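Separin (Saccharomyces cerevisiae, PDB 5U1T) cleaves the MCD1/SCC1 subunit of cohesin at the onset of anaphase, as a caspase-like cysteine protease held inactive by securin for most of the cell cycle. Local coordinates at residues K114-A119 with I134-I139; D349-Y354 with G376-I381; A369-L374 with H408-K413; L417-V422 with V461-R466; S443-A448 with I452-C457. One frame throughout, in Å; residues are numbered along the deposited sequence.

Interaction 1: residues K114-A119 with I134-I139; sequences KNILLA and ILALQI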
# COMPACT_ATOMS: atom_id res chain seq x y z
N LYS A 114 29.88 -55.79 21.32
CA LYS A 114 30.47 -55.90 20.00
C LYS A 114 30.09 -54.69 19.16
O LYS A 114 30.87 -54.21 18.34
CB LYS A 114 30.04 -57.21 19.34
CG LYS A 114 30.22 -57.29 17.83
CD LYS A 114 28.90 -57.70 17.21
CE LYS A 114 28.97 -57.87 15.71
NZ LYS A 114 27.60 -58.10 15.16
N ASN A 115 28.88 -54.19 19.40
CA ASN A 115 28.37 -53.00 18.71
C ASN A 115 29.11 -51.71 19.14
O ASN A 115 29.38 -50.84 18.32
CB ASN A 115 26.86 -52.87 18.94
CG ASN A 115 26.03 -53.98 18.27
OD1 ASN A 115 26.37 -54.47 17.19
ND2 ASN A 115 24.91 -54.34 18.90
N ILE A 116 29.41 -51.60 20.43
CA ILE A 116 30.29 -50.57 20.97
C ILE A 116 31.65 -50.58 20.28
O ILE A 116 32.08 -49.57 19.70
CB ILE A 116 30.50 -50.75 22.49
CG1 ILE A 116 29.16 -50.69 23.23
CG2 ILE A 116 31.51 -49.75 23.05
CD1 ILE A 116 28.27 -49.51 22.84
N LEU A 117 32.32 -51.73 20.33
CA LEU A 117 33.64 -51.91 19.76
C LEU A 117 33.77 -51.48 18.30
O LEU A 117 34.75 -50.85 17.94
CB LEU A 117 34.06 -53.39 19.88
CG LEU A 117 34.33 -53.88 21.30
CD1 LEU A 117 34.61 -55.36 21.31
CD2 LEU A 117 35.48 -53.11 21.92
N LEU A 118 32.81 -51.80 17.46
CA LEU A 118 32.94 -51.42 16.06
C LEU A 118 32.12 -50.15 15.70
O LEU A 118 31.83 -49.91 14.53
CB LEU A 118 32.54 -52.59 15.16
CG LEU A 118 33.24 -53.93 15.44
CD1 LEU A 118 32.89 -54.99 14.42
CD2 LEU A 118 34.75 -53.77 15.48
N ALA A 119 31.79 -49.32 16.69
CA ALA A 119 31.13 -48.04 16.40
C ALA A 119 32.07 -47.05 15.76
O ALA A 119 33.20 -46.87 16.21
CB ALA A 119 30.55 -47.44 17.66
N ILE A 134 37.73 -48.97 25.50
CA ILE A 134 38.72 -49.49 26.44
C ILE A 134 38.01 -50.09 27.65
O ILE A 134 38.43 -51.13 28.18
CB ILE A 134 39.75 -48.38 26.88
CG1 ILE A 134 40.59 -47.91 25.69
CG2 ILE A 134 40.68 -48.89 27.96
CD1 ILE A 134 41.54 -46.81 26.03
N LEU A 135 36.93 -49.45 28.10
CA LEU A 135 36.15 -49.99 29.21
C LEU A 135 35.47 -51.30 28.80
O LEU A 135 35.42 -52.26 29.57
CB LEU A 135 35.13 -48.97 29.71
CG LEU A 135 35.71 -47.65 30.22
CD1 LEU A 135 34.65 -46.53 30.38
CD2 LEU A 135 36.42 -47.88 31.52
N ALA A 136 34.97 -51.34 27.57
CA ALA A 136 34.35 -52.54 27.05
C ALA A 136 35.37 -53.66 26.94
O ALA A 136 35.06 -54.83 27.23
CB ALA A 136 33.69 -52.26 25.71
N LEU A 137 36.59 -53.33 26.53
CA LEU A 137 37.64 -54.35 26.45
C LEU A 137 38.02 -54.83 27.85
O LEU A 137 38.26 -56.02 28.05
CB LEU A 137 38.87 -53.82 25.72
CG LEU A 137 38.69 -53.65 24.21
CD1 LEU A 137 39.97 -53.15 23.58
CD2 LEU A 137 38.24 -54.93 23.56
N GLN A 138 38.06 -53.91 28.81
CA GLN A 138 38.32 -54.26 30.21
C GLN A 138 37.30 -55.27 30.69
O GLN A 138 37.67 -56.29 31.29
CB GLN A 138 38.29 -53.00 31.09
CG GLN A 138 38.50 -53.22 32.60
CD GLN A 138 39.88 -53.78 32.95
OE1 GLN A 138 40.82 -53.70 32.16
NE2 GLN A 138 39.99 -54.35 34.16
N ILE A 139 36.03 -55.01 30.41
CA ILE A 139 34.94 -55.90 30.81
C ILE A 139 35.09 -57.27 30.16
O ILE A 139 35.01 -58.29 30.85
CB ILE A 139 33.56 -55.27 30.49
CG1 ILE A 139 33.38 -53.98 31.28
CG2 ILE A 139 32.44 -56.23 30.82
CD1 ILE A 139 32.10 -53.25 31.01
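L117 and L137 share one torsional setting: chi1 is -69° in the first and -72° in the second, which sets each CG opposite its carbonyl carbon and next to the backbone N. CD1 continues the extended line of each side chain, and the other branch, CD2, makes the contact: L117 CD2 lies 3.7 Å from L137 CD2, the two side chains lying aslant to each other.

One residue earlier on the second helix, the CB of A136 points at the other segment and receives two partners. I116 CG2 approaches it to 4.3 Å, and L117 CD2 to 4.3 Å as well. A side chain this small probably lets the backbones come close, consistent with the 7.4 Å between L117 CA and A136 CA. No hydrogen bond joins the segments; all four touching residues are buried.

At the end of helix 113-117, where L118 leaves helical geometry, K133 NZ bonds to the carbonyl oxygens of L117 and A119 and ties the two helices together. I98 and F102 extend the apolar layer beside I116, as do I178 and F182 beside L137. The arrangement is helix-on-helix packing, leucine and isoleucine around an alanine, within the all-alpha helical domain of separase.

Interaction 2: residues D349-Y354 with G376-I381; sequences DCTVIY and GVLSEI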
# COMPACT_ATOMS: atom_id res chain seq x y z
N ASP A 349 35.94 -48.36 -8.76
CA ASP A 349 35.21 -47.50 -9.68
C ASP A 349 34.61 -48.32 -10.81
O ASP A 349 33.45 -48.14 -11.17
CB ASP A 349 36.13 -46.41 -10.23
CG ASP A 349 36.48 -45.38 -9.18
OD1 ASP A 349 36.19 -45.63 -7.99
OD2 ASP A 349 37.06 -44.34 -9.55
N CYS A 350 35.38 -49.27 -11.32
CA CYS A 350 34.89 -50.13 -12.38
C CYS A 350 33.82 -51.12 -11.90
O CYS A 350 32.80 -51.30 -12.56
CB CYS A 350 36.06 -50.89 -13.00
SG CYS A 350 35.61 -51.77 -14.49
N THR A 351 34.07 -51.75 -10.76
CA THR A 351 33.14 -52.75 -10.23
C THR A 351 31.79 -52.12 -9.95
O THR A 351 30.75 -52.77 -10.11
CB THR A 351 33.69 -53.43 -8.94
OG1 THR A 351 34.66 -54.42 -9.31
CG2 THR A 351 32.59 -54.12 -8.15
N VAL A 352 31.80 -50.84 -9.57
CA VAL A 352 30.56 -50.16 -9.22
C VAL A 352 29.87 -49.59 -10.46
O VAL A 352 28.69 -49.23 -10.41
CB VAL A 352 30.79 -49.01 -8.20
CG1 VAL A 352 31.73 -49.46 -7.10
CG2 VAL A 352 31.31 -47.76 -8.87
N ILE A 353 30.59 -49.48 -11.57
CA ILE A 353 29.96 -49.09 -12.81
C ILE A 353 29.28 -50.33 -13.37
O ILE A 353 28.19 -50.27 -13.93
CB ILE A 353 30.96 -48.48 -13.84
CG1 ILE A 353 30.96 -46.94 -13.78
CG2 ILE A 353 30.59 -48.86 -15.25
CD1 ILE A 353 31.42 -46.34 -12.48
N TYR A 354 29.93 -51.48 -13.19
CA TYR A 354 29.38 -52.76 -13.63
C TYR A 354 28.05 -53.08 -12.97
O TYR A 354 27.08 -53.44 -13.65
CB TYR A 354 30.36 -53.89 -13.35
CG TYR A 354 29.78 -55.26 -13.62
CD1 TYR A 354 29.43 -55.64 -14.91
CD2 TYR A 354 29.59 -56.18 -12.59
CE1 TYR A 354 28.90 -56.90 -15.17
CE2 TYR A 354 29.06 -57.44 -12.84
CZ TYR A 354 28.72 -57.79 -14.13
OH TYR A 354 28.19 -59.04 -14.40
N GLY A 376 26.95 -53.37 0.30
CA GLY A 376 27.27 -53.20 1.70
C GLY A 376 28.75 -53.29 2.01
O GLY A 376 29.28 -52.49 2.78
N VAL A 377 29.43 -54.27 1.42
CA VAL A 377 30.84 -54.48 1.72
C VAL A 377 31.66 -53.38 1.06
O VAL A 377 32.69 -52.98 1.58
CB VAL A 377 31.32 -55.88 1.27
CG1 VAL A 377 30.82 -56.21 -0.11
CG2 VAL A 377 32.85 -55.99 1.33
N LEU A 378 31.16 -52.88 -0.06
CA LEU A 378 31.80 -51.79 -0.78
C LEU A 378 31.70 -50.46 -0.03
O LEU A 378 32.65 -49.66 -0.05
CB LEU A 378 31.19 -51.64 -2.18
CG LEU A 378 31.58 -52.69 -3.22
CD1 LEU A 378 30.80 -52.50 -4.51
CD2 LEU A 378 33.07 -52.65 -3.48
N SER A 379 30.56 -50.21 0.61
CA SER A 379 30.37 -48.98 1.38
C SER A 379 31.32 -48.94 2.57
O SER A 379 31.84 -47.89 2.95
CB SER A 379 28.92 -48.87 1.86
OG SER A 379 28.54 -49.96 2.68
N GLU A 380 31.55 -50.12 3.14
CA GLU A 380 32.48 -50.26 4.25
C GLU A 380 33.91 -49.95 3.80
O GLU A 380 34.70 -49.41 4.58
CB GLU A 380 32.38 -51.67 4.84
CG GLU A 380 31.17 -51.86 5.72
CD GLU A 380 31.08 -50.77 6.78
OE1 GLU A 380 29.99 -50.16 6.92
OE2 GLU A 380 32.09 -50.51 7.46
N ILE A 381 34.23 -50.29 2.56
CA ILE A 381 35.55 -49.98 2.02
C ILE A 381 35.74 -48.47 1.98
O ILE A 381 36.79 -47.95 2.38
CB ILE A 381 35.75 -50.58 0.61
CG1 ILE A 381 36.03 -52.08 0.70
CG2 ILE A 381 36.89 -49.89 -0.12
CD1 ILE A 381 37.51 -52.43 0.68
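Apolar contact comes first, and it centres on one methyl group. L378 CD1 lies 4.1 Å from V352 CG1 and 4.4 Å from T351 CG2, placing it between two consecutive residues of the facing helix. T351, V352 and L378 all start out toward the opposite segment at CB. In V352 the touching branch, CG1, stands anti to the carbonyl carbon (chi1 -43°), while CG2 sits between the backbone N and that carbon. The valine and leucine side chains meet at an oblique angle. Spacing is wide, with V352 CA 8.7 Å from L378 CA, and the buried surface is a modest 84 Å². F348, I355 and I394 add further apolar contacts to L378.

No hydrogen bond joins these two segments; those present stay within each helix. S379 OG donates to G376 O over 2.6 Å, the donor tilted 34° from the carbonyl plane; a chi1 of 60° turns the hydroxyl back along its own helix, where L375 O is a second, weak partner. T351 turns its methyl to the leucine, while its hydroxyl OG1 bonds to Q347 OE1 one turn earlier.

Charges are settled outside the contact: D349 forms a salt bridge with R390, and E380 one with R162.

Chemically, then, the join between helices 342-357 and 365-384 is apolar at this level. Because Q347 satisfies the hydroxyl of T351 within its own helix, the threonine can offer its methyl to L378 without a polar bond across the contact.

Interaction 3: residues A369-L374 with H408-K413; sequences ALLSEL and HSFLLK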
# COMPACT_ATOMS: atom_id res chain seq x y z
N ALA A 369 19.57 -59.98 -3.14
CA ALA A 369 20.28 -60.05 -1.88
C ALA A 369 21.79 -59.98 -2.10
O ALA A 369 22.50 -59.32 -1.35
CB ALA A 369 19.92 -61.33 -1.15
N LEU A 370 22.27 -60.66 -3.14
CA LEU A 370 23.69 -60.64 -3.50
C LEU A 370 24.13 -59.21 -3.77
O LEU A 370 25.22 -58.79 -3.38
CB LEU A 370 23.95 -61.52 -4.72
CG LEU A 370 24.40 -62.96 -4.48
CD1 LEU A 370 24.31 -63.76 -5.77
CD2 LEU A 370 25.81 -62.99 -3.93
N LEU A 371 23.25 -58.47 -4.44
CA LEU A 371 23.52 -57.09 -4.79
C LEU A 371 23.63 -56.24 -3.53
O LEU A 371 24.57 -55.47 -3.40
CB LEU A 371 22.42 -56.57 -5.71
CG LEU A 371 22.37 -55.06 -5.98
CD1 LEU A 371 23.73 -54.55 -6.33
CD2 LEU A 371 21.42 -54.78 -7.11
N SER A 372 22.69 -56.40 -2.61
CA SER A 372 22.69 -55.59 -1.40
C SER A 372 23.94 -55.84 -0.60
O SER A 372 24.53 -54.92 -0.03
CB SER A 372 21.47 -55.88 -0.53
OG SER A 372 21.61 -55.21 0.72
N GLU A 373 24.36 -57.09 -0.56
CA GLU A 373 25.54 -57.48 0.17
C GLU A 373 26.81 -56.88 -0.45
O GLU A 373 27.65 -56.33 0.27
CB GLU A 373 25.65 -59.00 0.24
CG GLU A 373 26.92 -59.52 0.87
CD GLU A 373 26.96 -61.04 0.91
OE1 GLU A 373 25.94 -61.66 0.55
OE2 GLU A 373 28.02 -61.61 1.28
N LEU A 374 26.94 -56.97 -1.77
CA LEU A 374 28.10 -56.41 -2.44
C LEU A 374 28.16 -54.89 -2.21
O LEU A 374 29.23 -54.34 -1.95
CB LEU A 374 28.07 -56.75 -3.93
CG LEU A 374 29.22 -56.19 -4.79
CD1 LEU A 374 30.58 -56.59 -4.25
CD2 LEU A 374 29.07 -56.66 -6.22
N HIS A 408 11.04 -50.86 -1.03
CA HIS A 408 11.23 -49.97 0.10
C HIS A 408 12.47 -50.34 0.92
O HIS A 408 13.06 -49.48 1.58
CB HIS A 408 10.00 -49.96 1.00
CG HIS A 408 9.96 -48.80 1.95
ND1 HIS A 408 10.01 -48.95 3.31
CD2 HIS A 408 9.89 -47.47 1.71
CE1 HIS A 408 9.95 -47.76 3.89
NE2 HIS A 408 9.88 -46.85 2.94
N SER A 409 12.86 -51.62 0.89
CA SER A 409 14.01 -52.07 1.66
C SER A 409 15.29 -51.41 1.17
O SER A 409 16.06 -50.89 1.97
CB SER A 409 14.15 -53.59 1.59
OG SER A 409 13.07 -54.20 2.25
N PHE A 410 15.51 -51.42 -0.14
CA PHE A 410 16.66 -50.72 -0.69
C PHE A 410 16.64 -49.22 -0.39
O PHE A 410 17.68 -48.62 -0.14
CB PHE A 410 16.76 -50.95 -2.19
CG PHE A 410 17.49 -52.19 -2.55
CD1 PHE A 410 18.87 -52.18 -2.69
CD2 PHE A 410 16.81 -53.39 -2.73
CE1 PHE A 410 19.56 -53.34 -3.02
CE2 PHE A 410 17.49 -54.56 -3.06
CZ PHE A 410 18.87 -54.54 -3.20
N LEU A 411 15.46 -48.62 -0.42
CA LEU A 411 15.35 -47.18 -0.20
C LEU A 411 15.68 -46.86 1.24
O LEU A 411 16.41 -45.91 1.52
CB LEU A 411 13.96 -46.65 -0.57
CG LEU A 411 13.80 -45.14 -0.46
CD1 LEU A 411 14.78 -44.46 -1.40
CD2 LEU A 411 12.38 -44.70 -0.77
N LEU A 412 15.15 -47.66 2.16
CA LEU A 412 15.51 -47.50 3.57
C LEU A 412 17.02 -47.68 3.71
O LEU A 412 17.67 -46.93 4.44
CB LEU A 412 14.75 -48.48 4.46
CG LEU A 412 13.33 -48.06 4.84
CD1 LEU A 412 12.58 -49.23 5.47
CD2 LEU A 412 13.36 -46.88 5.78
N LYS A 413 17.58 -48.64 2.99
CA LYS A 413 19.02 -48.84 3.07
C LYS A 413 19.77 -47.64 2.49
O LYS A 413 20.81 -47.24 2.98
CB LYS A 413 19.43 -50.14 2.37
CG LYS A 413 20.67 -50.78 2.98
CD LYS A 413 21.26 -51.86 2.11
CE LYS A 413 22.50 -52.52 2.77
NZ LYS A 413 23.53 -51.49 3.17
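Aromatic and apolar contacts carry most of this pairing. The F410 ring reaches S372 through its far end: CZ and CE1 of F410 each lie 4.0 Å from S372 CB. L371 CG stands 4.4 Å from F410 CE1, and both residues approach the ring obliquely. The phenylalanine reaches across between the backbones, which are 7.8 Å apart at S372 CA and F410 CA, the nearest such pair between the segments.

A second kind of contact sets an oxygen against an aliphatic chain. S372 OG lies 3.5 Å from K413 CE and 3.6 Å from K413 CD, so the hydroxyl meets methylene carbons of the lysine and not its amino group. Its chi1 of 172° swings OG away from the backbone N and out to the lysine side. K413 runs extended through chi3 and bends only at chi4 (-55°), which turns NZ away from the hydroxyl, leaving K413 NZ 4.9 Å from S372 OG. This is van der Waals contact; no hydrogen bond links the segments.

The short helical segments run parallel, at 2° with axes 12.1 Å apart, a separation that the ring and the lysine chain bridge. Between them in sequence lies helix 388-404, whose L398, A401 and S402 pack on F410, while F405 meets its ring edge-to-face. Helices 365-384 and 408-425 are thus next-but-one neighbours, joined here beside the helix that separates them in the chain, with helix 319-336 packing on L370, E373 and L374.

Interaction 4: residues L417-V422 with V461-R466; sequences LEISNV and VYCMLR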
# COMPACT_ATOMS: atom_id res chain seq x y z
N LEU A 417 22.36 -45.00 4.58
CA LEU A 417 23.75 -44.85 4.18
C LEU A 417 24.06 -43.38 3.97
O LEU A 417 25.16 -42.92 4.30
CB LEU A 417 24.03 -45.64 2.91
CG LEU A 417 25.51 -45.71 2.53
CD1 LEU A 417 26.32 -46.13 3.72
CD2 LEU A 417 25.69 -46.67 1.39
N GLU A 418 23.08 -42.67 3.42
CA GLU A 418 23.15 -41.22 3.28
C GLU A 418 23.39 -40.57 4.63
O GLU A 418 24.35 -39.82 4.81
CB GLU A 418 21.85 -40.70 2.65
CG GLU A 418 21.88 -39.24 2.26
CD GLU A 418 23.15 -38.88 1.47
OE1 GLU A 418 23.34 -39.39 0.35
OE2 GLU A 418 23.96 -38.08 2.00
N ILE A 419 22.53 -40.89 5.59
CA ILE A 419 22.68 -40.41 6.96
C ILE A 419 24.03 -40.78 7.56
O ILE A 419 24.68 -39.96 8.22
CB ILE A 419 21.58 -40.96 7.87
CG1 ILE A 419 20.24 -40.31 7.51
CG2 ILE A 419 21.92 -40.71 9.32
CD1 ILE A 419 20.25 -38.79 7.60
N SER A 420 24.45 -42.01 7.33
CA SER A 420 25.73 -42.46 7.84
C SER A 420 26.82 -41.49 7.42
O SER A 420 27.50 -40.92 8.27
CB SER A 420 26.07 -43.88 7.38
OG SER A 420 25.36 -44.83 8.15
N ASN A 421 26.93 -41.30 6.12
CA ASN A 421 27.87 -40.41 5.50
C ASN A 421 27.84 -39.02 6.10
O ASN A 421 28.86 -38.40 6.32
CB ASN A 421 27.50 -40.30 4.04
CG ASN A 421 28.41 -39.38 3.30
OD1 ASN A 421 29.33 -38.84 3.85
ND2 ASN A 421 28.15 -39.20 2.04
N VAL A 422 26.65 -38.54 6.32
CA VAL A 422 26.45 -37.24 6.91
C VAL A 422 27.13 -37.20 8.27
O VAL A 422 27.88 -36.27 8.57
CB VAL A 422 24.97 -36.88 7.09
CG1 VAL A 422 24.84 -35.65 7.94
CG2 VAL A 422 24.30 -36.67 5.74
N VAL A 461 17.22 -35.62 15.08
CA VAL A 461 18.08 -34.70 15.82
C VAL A 461 19.60 -34.91 15.67
O VAL A 461 20.34 -33.92 15.77
CB VAL A 461 17.73 -34.75 17.32
CG1 VAL A 461 18.22 -36.01 17.93
CG2 VAL A 461 18.35 -33.58 18.04
N TYR A 462 20.10 -36.12 15.41
CA TYR A 462 21.55 -36.28 15.32
C TYR A 462 22.03 -35.66 14.02
O TYR A 462 23.22 -35.46 13.82
CB TYR A 462 22.01 -37.76 15.44
CG TYR A 462 21.77 -38.30 16.83
CD1 TYR A 462 22.61 -37.96 17.89
CD2 TYR A 462 20.68 -39.11 17.10
CE1 TYR A 462 22.38 -38.42 19.17
CE2 TYR A 462 20.43 -39.56 18.36
CZ TYR A 462 21.29 -39.23 19.40
OH TYR A 462 21.04 -39.69 20.67
N CYS A 463 21.10 -35.32 13.15
CA CYS A 463 21.44 -34.54 11.96
C CYS A 463 21.89 -33.11 12.28
O CYS A 463 22.52 -32.47 11.45
CB CYS A 463 20.26 -34.52 10.99
SG CYS A 463 20.09 -36.01 9.99
N MET A 464 21.60 -32.62 13.49
CA MET A 464 22.09 -31.31 13.91
C MET A 464 23.61 -31.25 14.08
O MET A 464 24.17 -30.16 14.14
CB MET A 464 21.43 -30.88 15.22
CG MET A 464 19.91 -30.92 15.19
SD MET A 464 19.12 -29.85 13.96
CE MET A 464 20.04 -28.37 14.27
N LEU A 465 24.26 -32.41 14.13
CA LEU A 465 25.71 -32.50 14.30
C LEU A 465 26.27 -31.63 15.41
O LEU A 465 27.33 -31.03 15.25
CB LEU A 465 26.42 -32.16 12.99
CG LEU A 465 26.31 -33.16 11.84
CD1 LEU A 465 27.05 -32.65 10.62
CD2 LEU A 465 26.84 -34.56 12.23
N ARG A 466 25.56 -31.57 16.53
CA ARG A 466 25.94 -30.76 17.70
C ARG A 466 26.16 -29.28 17.36
O ARG A 466 27.05 -28.62 17.90
CB ARG A 466 27.20 -31.33 18.36
CG ARG A 466 26.98 -32.62 19.11
CD ARG A 466 28.24 -33.10 19.79
NE ARG A 466 28.70 -32.18 20.82
CZ ARG A 466 28.50 -32.34 22.13
NH1 ARG A 466 27.83 -33.38 22.59
NH2 ARG A 466 28.97 -31.44 22.98
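I419 makes the first contact of the helical segment with C463. Its chi1 of -71° sets CG1 beside the backbone N, and a chi2 of -57° then bends the chain so that CD1, the tip, ends 3.7 Å from C463 SG. Although the CB of I419 does not aim straight at the other segment, the bent chain delivers a methyl to the sulfur, an apolar meeting without any hydrogen bond.

One helical turn on, V422 starts out toward the opposite segment at CB and is buried in the fold. Its backbone passes nearest to the other segment, with V422 CA 7.6 Å from C463 CA. The carbonyl oxygen V422 O touches a methyl, L465 CD2, at 4.2 Å, which is loose van der Waals contact.

The partner segment owes its shape to a short 3-10 turn. M464 N bonds to V461 O at 2.9 Å, and L465 N to Y462 O at 3.2 Å. After this L465 takes up a left-handed helical backbone conformation, with its CB directed to the helix.

Helix 408-425 therefore abuts the connection between helices 448-458 and 470-485. F438 and T434 of helix 431-444 pack on I419 and V422 respectively, and E418 forms a salt bridge with K437 of the same helix. On the connection, W124 meets the Y462 ring edge-to-face and bonds to Y462 O, while M464 rests on F472 and V473 of helix 470-485.

Interaction 5: residues S443-A448 with I452-C457; sequences SSAQSA and IEIFSC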
# COMPACT_ATOMS: atom_id res chain seq x y z
N SER A 443 10.26 -38.72 -2.83
CA SER A 443 9.53 -38.79 -4.08
C SER A 443 9.46 -40.21 -4.64
O SER A 443 8.47 -40.57 -5.25
CB SER A 443 10.18 -37.86 -5.10
OG SER A 443 10.11 -36.52 -4.64
N SER A 444 10.51 -41.00 -4.43
CA SER A 444 10.58 -42.32 -5.04
C SER A 444 9.86 -43.39 -4.21
O SER A 444 9.53 -44.47 -4.72
CB SER A 444 12.04 -42.72 -5.27
OG SER A 444 12.77 -42.74 -4.06
N ALA A 445 9.58 -43.08 -2.94
CA ALA A 445 8.94 -44.03 -2.04
C ALA A 445 7.57 -44.45 -2.55
O ALA A 445 6.82 -43.64 -3.10
CB ALA A 445 8.84 -43.44 -0.64
N GLN A 446 7.23 -45.72 -2.32
CA GLN A 446 6.09 -46.40 -2.93
C GLN A 446 4.70 -46.11 -2.38
O GLN A 446 3.72 -46.57 -2.96
CB GLN A 446 6.28 -47.91 -2.80
CG GLN A 446 7.69 -48.37 -2.93
CD GLN A 446 8.10 -48.47 -4.37
OE1 GLN A 446 7.75 -47.63 -5.20
NE2 GLN A 446 8.82 -49.51 -4.69
N SER A 447 4.60 -45.42 -1.26
CA SER A 447 3.29 -45.16 -0.68
C SER A 447 3.40 -43.99 0.26
O SER A 447 4.49 -43.47 0.47
CB SER A 447 2.75 -46.39 0.07
OG SER A 447 3.25 -46.47 1.40
N ALA A 448 2.27 -43.58 0.82
CA ALA A 448 2.24 -42.42 1.68
C ALA A 448 2.96 -42.71 2.98
O ALA A 448 3.75 -41.90 3.45
CB ALA A 448 0.81 -41.99 1.95
N ILE A 452 6.57 -40.98 4.51
CA ILE A 452 6.71 -40.49 5.87
C ILE A 452 7.82 -41.23 6.61
O ILE A 452 8.49 -40.69 7.47
CB ILE A 452 5.39 -40.61 6.63
CG1 ILE A 452 4.33 -39.75 5.96
CG2 ILE A 452 5.54 -40.13 8.07
CD1 ILE A 452 3.07 -39.61 6.76
N GLU A 453 8.05 -42.48 6.24
CA GLU A 453 9.07 -43.29 6.89
C GLU A 453 10.47 -42.81 6.53
O GLU A 453 11.31 -42.61 7.42
CB GLU A 453 8.89 -44.74 6.48
CG GLU A 453 9.22 -45.75 7.54
CD GLU A 453 8.60 -47.09 7.22
OE1 GLU A 453 9.34 -48.05 6.88
OE2 GLU A 453 7.34 -47.16 7.30
N ILE A 454 10.70 -42.62 5.23
CA ILE A 454 11.95 -42.08 4.73
C ILE A 454 12.20 -40.69 5.31
O ILE A 454 13.34 -40.33 5.60
CB ILE A 454 11.95 -42.01 3.19
CG1 ILE A 454 11.88 -43.42 2.59
CG2 ILE A 454 13.16 -41.23 2.67
CD1 ILE A 454 12.97 -44.36 3.09
N PHE A 455 11.14 -39.94 5.51
CA PHE A 455 11.27 -38.58 5.98
C PHE A 455 11.91 -38.54 7.34
O PHE A 455 12.64 -37.64 7.66
CB PHE A 455 9.92 -37.89 6.04
CG PHE A 455 9.99 -36.50 6.57
CD1 PHE A 455 10.57 -35.51 5.84
CD2 PHE A 455 9.52 -36.21 7.82
CE1 PHE A 455 10.67 -34.25 6.34
CE2 PHE A 455 9.62 -34.95 8.33
CZ PHE A 455 10.19 -33.97 7.58
N SER A 456 11.63 -39.55 8.14
CA SER A 456 12.03 -39.58 9.52
C SER A 456 13.48 -39.93 9.71
O SER A 456 14.05 -39.70 10.75
CB SER A 456 11.19 -40.59 10.27
OG SER A 456 10.68 -40.03 11.44
N CYS A 457 14.08 -40.53 8.69
CA CYS A 457 15.49 -40.75 8.67
C CYS A 457 16.20 -39.44 8.53
O CYS A 457 17.31 -39.30 8.98
CB CYS A 457 15.86 -41.68 7.53
SG CYS A 457 15.18 -43.33 7.62
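I452 starts its contact with A448 at CB, which lies 3.8 Å from A448 O. CG1 comes next and is nearer, 3.4 Å from A448 O; with chi1 at -62° it stands beside the backbone N, on the side where that carbonyl arrives. CD1, carried onward by a nearly extended chi2, retreats to 4.1 Å from A448 O, and L488 and I490 pack on this side chain outside the segments.

The same oxygen takes the main bond. I452 N donates to A448 O over 3.1 Å. The partners are i and i+4, so this is an ordinary helical backbone bond in the first turn of helix 448-458.

Further along, I454 CG1 approaches A445 CB at 4.4 Å, each CB pointing at the other segment. A445 is the residue at which the chain leaves helical geometry after helix 431-444, and this apolar touch lays the exit of one helix against the next. F438, F441 and I442 of helix 431-444 also pack on I454.

S447 occupies the N-cap position: its OG bonds to K450 N, a first-turn amide with no helical carbonyl before it to accept the hydrogen. The whole is an alpha-helical hairpin with a short connection, in which a serine N-cap starts the second helix and I454 of that helix packs against the end of the first.

In the fold
All five contacts lie on the same side of the chain's centre, their own centres about 44 to 67 Å from it, in the helical N-terminal part. Interaction 1 closes first and touches none of the others. Interactions 2 and 3 share helix 365-384, their centres 13 Å apart and their segments alternating along the chain. Interactions 3 and 4 share helix 408-425. Interaction 5 is nested in the loop closed by interaction 4 and touches interactions 3 and 4; S379 against L417 joins interactions 2 and 4. Interactions 2 to 5 thus form one connected run of packing, mostly between sequence-near helices, and probably concern the helical domain's architecture rather than the predicted active-site cysteine.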